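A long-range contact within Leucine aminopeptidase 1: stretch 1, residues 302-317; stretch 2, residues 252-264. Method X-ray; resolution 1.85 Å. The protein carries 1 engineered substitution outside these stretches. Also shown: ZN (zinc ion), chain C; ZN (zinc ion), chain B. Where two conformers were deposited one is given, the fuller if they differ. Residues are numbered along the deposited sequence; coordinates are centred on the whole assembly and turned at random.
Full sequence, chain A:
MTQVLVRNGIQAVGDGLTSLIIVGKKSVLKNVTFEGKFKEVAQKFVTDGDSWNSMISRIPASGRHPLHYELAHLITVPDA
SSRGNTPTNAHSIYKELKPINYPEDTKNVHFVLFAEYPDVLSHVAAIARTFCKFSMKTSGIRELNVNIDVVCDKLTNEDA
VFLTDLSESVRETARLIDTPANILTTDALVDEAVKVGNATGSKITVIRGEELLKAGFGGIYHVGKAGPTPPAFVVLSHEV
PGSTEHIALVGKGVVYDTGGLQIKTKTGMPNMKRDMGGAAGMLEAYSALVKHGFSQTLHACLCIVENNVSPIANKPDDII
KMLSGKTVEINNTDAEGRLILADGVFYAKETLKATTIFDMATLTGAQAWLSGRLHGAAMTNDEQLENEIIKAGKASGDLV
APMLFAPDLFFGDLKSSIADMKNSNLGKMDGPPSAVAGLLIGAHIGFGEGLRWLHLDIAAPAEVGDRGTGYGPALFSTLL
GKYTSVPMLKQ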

# COMPACT_ATOMS: atom_id res chain seq x y z
N LEU A 302 -28.58 -25.80 -1.17
CA LEU A 302 -28.20 -24.40 -1.02
C LEU A 302 -27.52 -24.19 0.31
O LEU A 302 -28.10 -24.48 1.35
CB LEU A 302 -29.41 -23.47 -1.15
CG LEU A 302 -30.23 -23.72 -2.44
CD1 LEU A 302 -31.37 -22.72 -2.48
CD2 LEU A 302 -29.41 -23.66 -3.74
N CYS A 303 -26.28 -23.68 0.28
CA CYS A 303 -25.53 -23.46 1.51
C CYS A 303 -25.63 -21.97 1.81
O CYS A 303 -25.05 -21.17 1.08
CB CYS A 303 -24.07 -23.88 1.29
SG CYS A 303 -23.92 -25.60 0.68
N ILE A 304 -26.39 -21.61 2.85
CA ILE A 304 -26.87 -20.22 3.01
C ILE A 304 -26.32 -19.66 4.33
O ILE A 304 -26.69 -20.12 5.41
CB ILE A 304 -28.40 -20.14 3.02
CG1 ILE A 304 -28.96 -20.61 1.66
CG2 ILE A 304 -28.86 -18.67 3.27
CD1 ILE A 304 -30.50 -20.85 1.68
N VAL A 305 -25.39 -18.72 4.23
CA VAL A 305 -24.70 -18.18 5.43
C VAL A 305 -24.46 -16.69 5.23
O VAL A 305 -24.46 -16.19 4.11
CB VAL A 305 -23.31 -18.83 5.64
CG1 VAL A 305 -23.43 -20.35 5.88
CG2 VAL A 305 -22.35 -18.50 4.47
N GLU A 306 -24.25 -15.97 6.33
CA GLU A 306 -23.65 -14.64 6.22
C GLU A 306 -22.30 -14.67 6.93
O GLU A 306 -22.20 -15.17 8.05
CB GLU A 306 -24.57 -13.56 6.80
CG GLU A 306 -23.91 -12.14 6.70
CD GLU A 306 -24.86 -10.97 6.96
OE1 GLU A 306 -26.07 -11.10 6.68
OE2 GLU A 306 -24.38 -9.91 7.44
N ASN A 307 -21.26 -14.16 6.25
CA ASN A 307 -19.88 -14.20 6.77
C ASN A 307 -19.56 -12.82 7.37
O ASN A 307 -19.30 -11.85 6.64
CB ASN A 307 -18.92 -14.55 5.60
CG ASN A 307 -17.53 -14.95 6.10
OD1 ASN A 307 -17.38 -15.47 7.20
ND2 ASN A 307 -16.50 -14.69 5.29
N ASN A 308 -19.64 -12.72 8.70
CA ASN A 308 -19.56 -11.43 9.37
C ASN A 308 -18.58 -11.49 10.55
O ASN A 308 -17.86 -12.48 10.72
CB ASN A 308 -20.96 -10.91 9.79
CG ASN A 308 -21.08 -9.37 9.68
OD1 ASN A 308 -20.28 -8.63 10.26
ND2 ASN A 308 -22.11 -8.89 8.97
N VAL A 309 -18.54 -10.43 11.34
CA VAL A 309 -17.43 -10.18 12.25
C VAL A 309 -17.95 -10.08 13.69
O VAL A 309 -18.77 -9.20 14.01
CB VAL A 309 -16.71 -8.85 11.85
CG1 VAL A 309 -15.64 -8.50 12.88
CG2 VAL A 309 -16.10 -9.00 10.44
N SER A 310 -17.50 -10.99 14.55
CA SER A 310 -17.76 -10.87 15.99
C SER A 310 -16.76 -11.73 16.74
O SER A 310 -16.00 -12.49 16.11
CB SER A 310 -19.20 -11.33 16.32
OG SER A 310 -19.27 -12.75 16.42
N PRO A 311 -16.75 -11.65 18.08
CA PRO A 311 -15.83 -12.49 18.85
C PRO A 311 -16.04 -14.00 18.70
O PRO A 311 -15.14 -14.76 19.04
CB PRO A 311 -16.11 -12.08 20.31
CG PRO A 311 -16.65 -10.65 20.18
CD PRO A 311 -17.52 -10.73 18.96
N ILE A 312 -17.20 -14.43 18.20
CA ILE A 312 -17.41 -15.84 17.94
C ILE A 312 -17.12 -16.27 16.51
O ILE A 312 -17.22 -17.46 16.19
CB ILE A 312 -18.78 -16.35 18.43
CG1 ILE A 312 -19.93 -15.73 17.61
CG2 ILE A 312 -18.90 -16.16 19.96
CD1 ILE A 312 -21.23 -16.55 17.68
N ALA A 313 -16.73 -15.33 15.65
CA ALA A 313 -16.47 -15.67 14.22
C ALA A 313 -15.23 -16.56 14.07
O ALA A 313 -14.34 -16.56 14.95
CB ALA A 313 -16.32 -14.39 13.36
N ASN A 314 -15.15 -17.28 12.96
CA ASN A 314 -13.89 -17.89 12.48
C ASN A 314 -12.72 -16.89 12.56
O ASN A 314 -12.91 -15.70 12.28
CB ASN A 314 -14.02 -18.29 11.00
CG ASN A 314 -14.85 -19.56 10.78
OD1 ASN A 314 -15.03 -20.39 11.67
ND2 ASN A 314 -15.36 -19.69 9.53
N LYS A 315 -11.55 -17.39 12.94
CA LYS A 315 -10.30 -16.64 13.06
C LYS A 315 -9.25 -17.47 12.30
O LYS A 315 -9.27 -18.69 12.40
CB LYS A 315 -9.80 -16.66 14.52
CG LYS A 315 -10.67 -16.09 15.58
CD LYS A 315 -10.03 -16.21 16.94
CE LYS A 315 -10.59 -17.38 17.73
NZ LYS A 315 -11.69 -16.97 18.61
N PRO A 316 -8.33 -16.85 11.57
CA PRO A 316 -7.32 -17.71 10.92
C PRO A 316 -6.45 -18.41 11.96
O PRO A 316 -6.02 -17.78 12.93
CB PRO A 316 -6.47 -16.74 10.09
CG PRO A 316 -6.76 -15.36 10.71
CD PRO A 316 -8.16 -15.43 11.24
N ASP A 317 -6.23 -19.71 11.74
CA ASP A 317 -5.61 -20.69 12.65
C ASP A 317 -6.65 -21.69 13.18
O ASP A 317 -6.28 -22.81 13.56
CB ASP A 317 -4.90 -20.08 13.87
CG ASP A 317 -3.64 -19.32 13.51
OD1 ASP A 317 -3.19 -19.35 12.35
OD2 ASP A 317 -3.11 -18.67 14.44
ZN ZN C . -17.53 -15.47 -0.63
ZN ZN B . -15.13 -14.61 1.03
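Stretch 2 (252-264) KGVVYDTGGLQIK

Parallel strands can be held in register by backbone bonds while side chains on one of them bind metal, and this pair in Leucine aminopeptidase 1 is a clear example. Stretch 2 enters in a strand that begins earlier in the chain and includes Lys252 and Gly253, running parallel to strand 302-307 with a crossing angle of -24° and a closest axial approach of 4.6 Å. The chain turns a corner at Val255, and Tyr256 and Asp257 beyond it are extended; from Thr258 it continues as loop. Residues pair in order: Cys303 with Lys252, Ile304 with Gly253, Val305 with Val254 and Asn307 with Asp257.

Backbone hydrogen bonds fix this register. Gly253 N donates to Cys303 O (2.7 Å) and Gly253 O accepts from Val305 N (3.1 Å); Val255 N then reaches Val305 O (2.9 Å). Beyond the corner, Asn307 N meets Tyr256 O at 3.0 Å, and Thr258 N donates to Asn307 O (3.0 Å). Gly253 fits closely here: an ideal CB would lie 2.8 Å from Cys303 O, a clash.

Polar side chains and metal add a second layer. Asn307 ND2 donates to Asp257 OD1 (2.9 Å), leaving Asp257 OD2 to bind both zinc ions, at 2.0 Å from ZN of chain B and 2.6 Å from ZN of chain C. Lys252 NZ, at the end of an extended side chain, binds the latter zinc at 2.1 Å. Thr258 OG1 also donates to Asn307 O (2.7 Å), tying the start of the loop to the strand. A water bridges Leu261 N (2.9 Å) and Asn314 O (2.6 Å).

Apolar packing completes the contact. Val305 CG2 lies 3.6 Å from Val254 CG2, and Ile304 CG2 4.1 Å from Val255 CG1. Farther along, Leu261 packs against the loop of stretch 1: its CD2 is 3.9 Å from Val309 CG1, its CD1 3.8 Å from Lys315 CG and 3.4 Å from Asn314 O.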

# COMPACT_ATOMS: atom_id res chain seq x y z
N LYS A 252 -23.44 -21.87 -3.73
CA LYS A 252 -22.90 -21.00 -2.68
C LYS A 252 -23.85 -19.85 -2.42
O LYS A 252 -24.06 -18.99 -3.31
CB LYS A 252 -21.53 -20.42 -3.10
CG LYS A 252 -20.95 -19.39 -2.08
CD LYS A 252 -19.61 -18.82 -2.57
CE LYS A 252 -19.17 -17.70 -1.60
NZ LYS A 252 -17.84 -17.08 -1.98
N GLY A 253 -24.43 -19.83 -1.22
CA GLY A 253 -25.40 -18.80 -0.84
C GLY A 253 -24.91 -17.90 0.28
O GLY A 253 -25.56 -17.76 1.32
N VAL A 254 -23.77 -17.25 0.05
CA VAL A 254 -23.28 -16.30 1.02
C VAL A 254 -24.02 -14.97 0.81
O VAL A 254 -23.73 -14.21 -0.12
CB VAL A 254 -21.74 -16.12 0.93
CG1 VAL A 254 -21.28 -15.03 1.92
CG2 VAL A 254 -21.06 -17.48 1.28
N VAL A 255 -25.01 -14.72 1.67
CA VAL A 255 -25.90 -13.58 1.46
C VAL A 255 -25.16 -12.25 1.60
O VAL A 255 -25.52 -11.26 0.98
CB VAL A 255 -27.15 -13.60 2.38
CG1 VAL A 255 -27.99 -14.86 2.10
CG2 VAL A 255 -26.77 -13.54 3.86
N TYR A 256 -24.11 -12.24 2.41
CA TYR A 256 -23.16 -11.13 2.40
C TYR A 256 -21.83 -11.64 2.87
O TYR A 256 -21.76 -12.42 3.81
CB TYR A 256 -23.60 -10.01 3.36
CG TYR A 256 -22.88 -8.73 3.05
CD1 TYR A 256 -23.36 -7.87 2.05
CD2 TYR A 256 -21.69 -8.40 3.70
CE1 TYR A 256 -22.68 -6.69 1.73
CE2 TYR A 256 -21.01 -7.23 3.41
CZ TYR A 256 -21.50 -6.39 2.44
OH TYR A 256 -20.81 -5.26 2.19
N ASP A 257 -20.77 -11.17 2.22
CA ASP A 257 -19.41 -11.55 2.61
C ASP A 257 -18.62 -10.29 3.04
O ASP A 257 -18.14 -9.53 2.20
CB ASP A 257 -18.74 -12.23 1.42
CG ASP A 257 -17.46 -12.94 1.80
OD1 ASP A 257 -17.11 -12.98 3.01
OD2 ASP A 257 -16.83 -13.48 0.86
N THR A 258 -18.47 -10.08 4.35
CA THR A 258 -17.56 -9.03 4.84
C THR A 258 -16.09 -9.46 4.74
O THR A 258 -15.19 -8.64 4.96
CB THR A 258 -17.79 -8.72 6.33
OG1 THR A 258 -17.44 -9.89 7.09
CG2 THR A 258 -19.27 -8.33 6.62
N GLY A 259 -15.86 -10.74 4.43
CA GLY A 259 -14.53 -11.35 4.47
C GLY A 259 -14.29 -12.10 5.79
O GLY A 259 -13.40 -12.98 5.88
N GLY A 260 -15.06 -11.74 6.82
CA GLY A 260 -14.84 -12.27 8.16
C GLY A 260 -13.75 -11.51 8.88
O GLY A 260 -13.43 -10.37 8.52
N LEU A 261 -13.14 -12.10 9.92
CA LEU A 261 -12.11 -11.34 10.65
C LEU A 261 -10.91 -10.93 9.79
O LEU A 261 -10.30 -9.90 10.05
CB LEU A 261 -11.67 -12.07 11.92
CG LEU A 261 -12.58 -11.89 13.14
CD1 LEU A 261 -12.25 -12.96 14.17
CD2 LEU A 261 -12.43 -10.47 13.79
N GLN A 262 -10.60 -11.71 8.75
CA GLN A 262 -9.69 -11.23 7.70
C GLN A 262 -10.52 -10.40 6.72
O GLN A 262 -10.88 -10.84 5.62
CB GLN A 262 -8.94 -12.37 7.01
CG GLN A 262 -7.85 -12.95 7.94
CD GLN A 262 -7.45 -14.34 7.52
OE1 GLN A 262 -8.24 -15.27 7.65
NE2 GLN A 262 -6.22 -14.49 7.04
N ILE A 263 -10.85 -9.19 7.17
CA ILE A 263 -11.92 -8.39 6.59
C ILE A 263 -11.55 -7.84 5.23
O ILE A 263 -10.38 -7.52 4.97
CB ILE A 263 -12.25 -7.23 7.58
CG1 ILE A 263 -13.62 -6.61 7.31
CG2 ILE A 263 -11.12 -6.19 7.65
CD1 ILE A 263 -14.11 -5.75 8.54
N LYS A 264 -12.55 -7.71 4.35
CA LYS A 264 -12.36 -7.06 3.06
C LYS A 264 -12.05 -5.58 3.22
O LYS A 264 -12.30 -4.99 4.29
CB LYS A 264 -13.61 -7.27 2.19
CG LYS A 264 -13.78 -8.76 1.82
CD LYS A 264 -15.02 -8.89 0.89
CE LYS A 264 -15.24 -10.36 0.49
NZ LYS A 264 -14.16 -10.82 -0.49
O HOH W 1 -14.30 -14.77 10.33
O HOH W 2 -15.48 -15.22 -0.87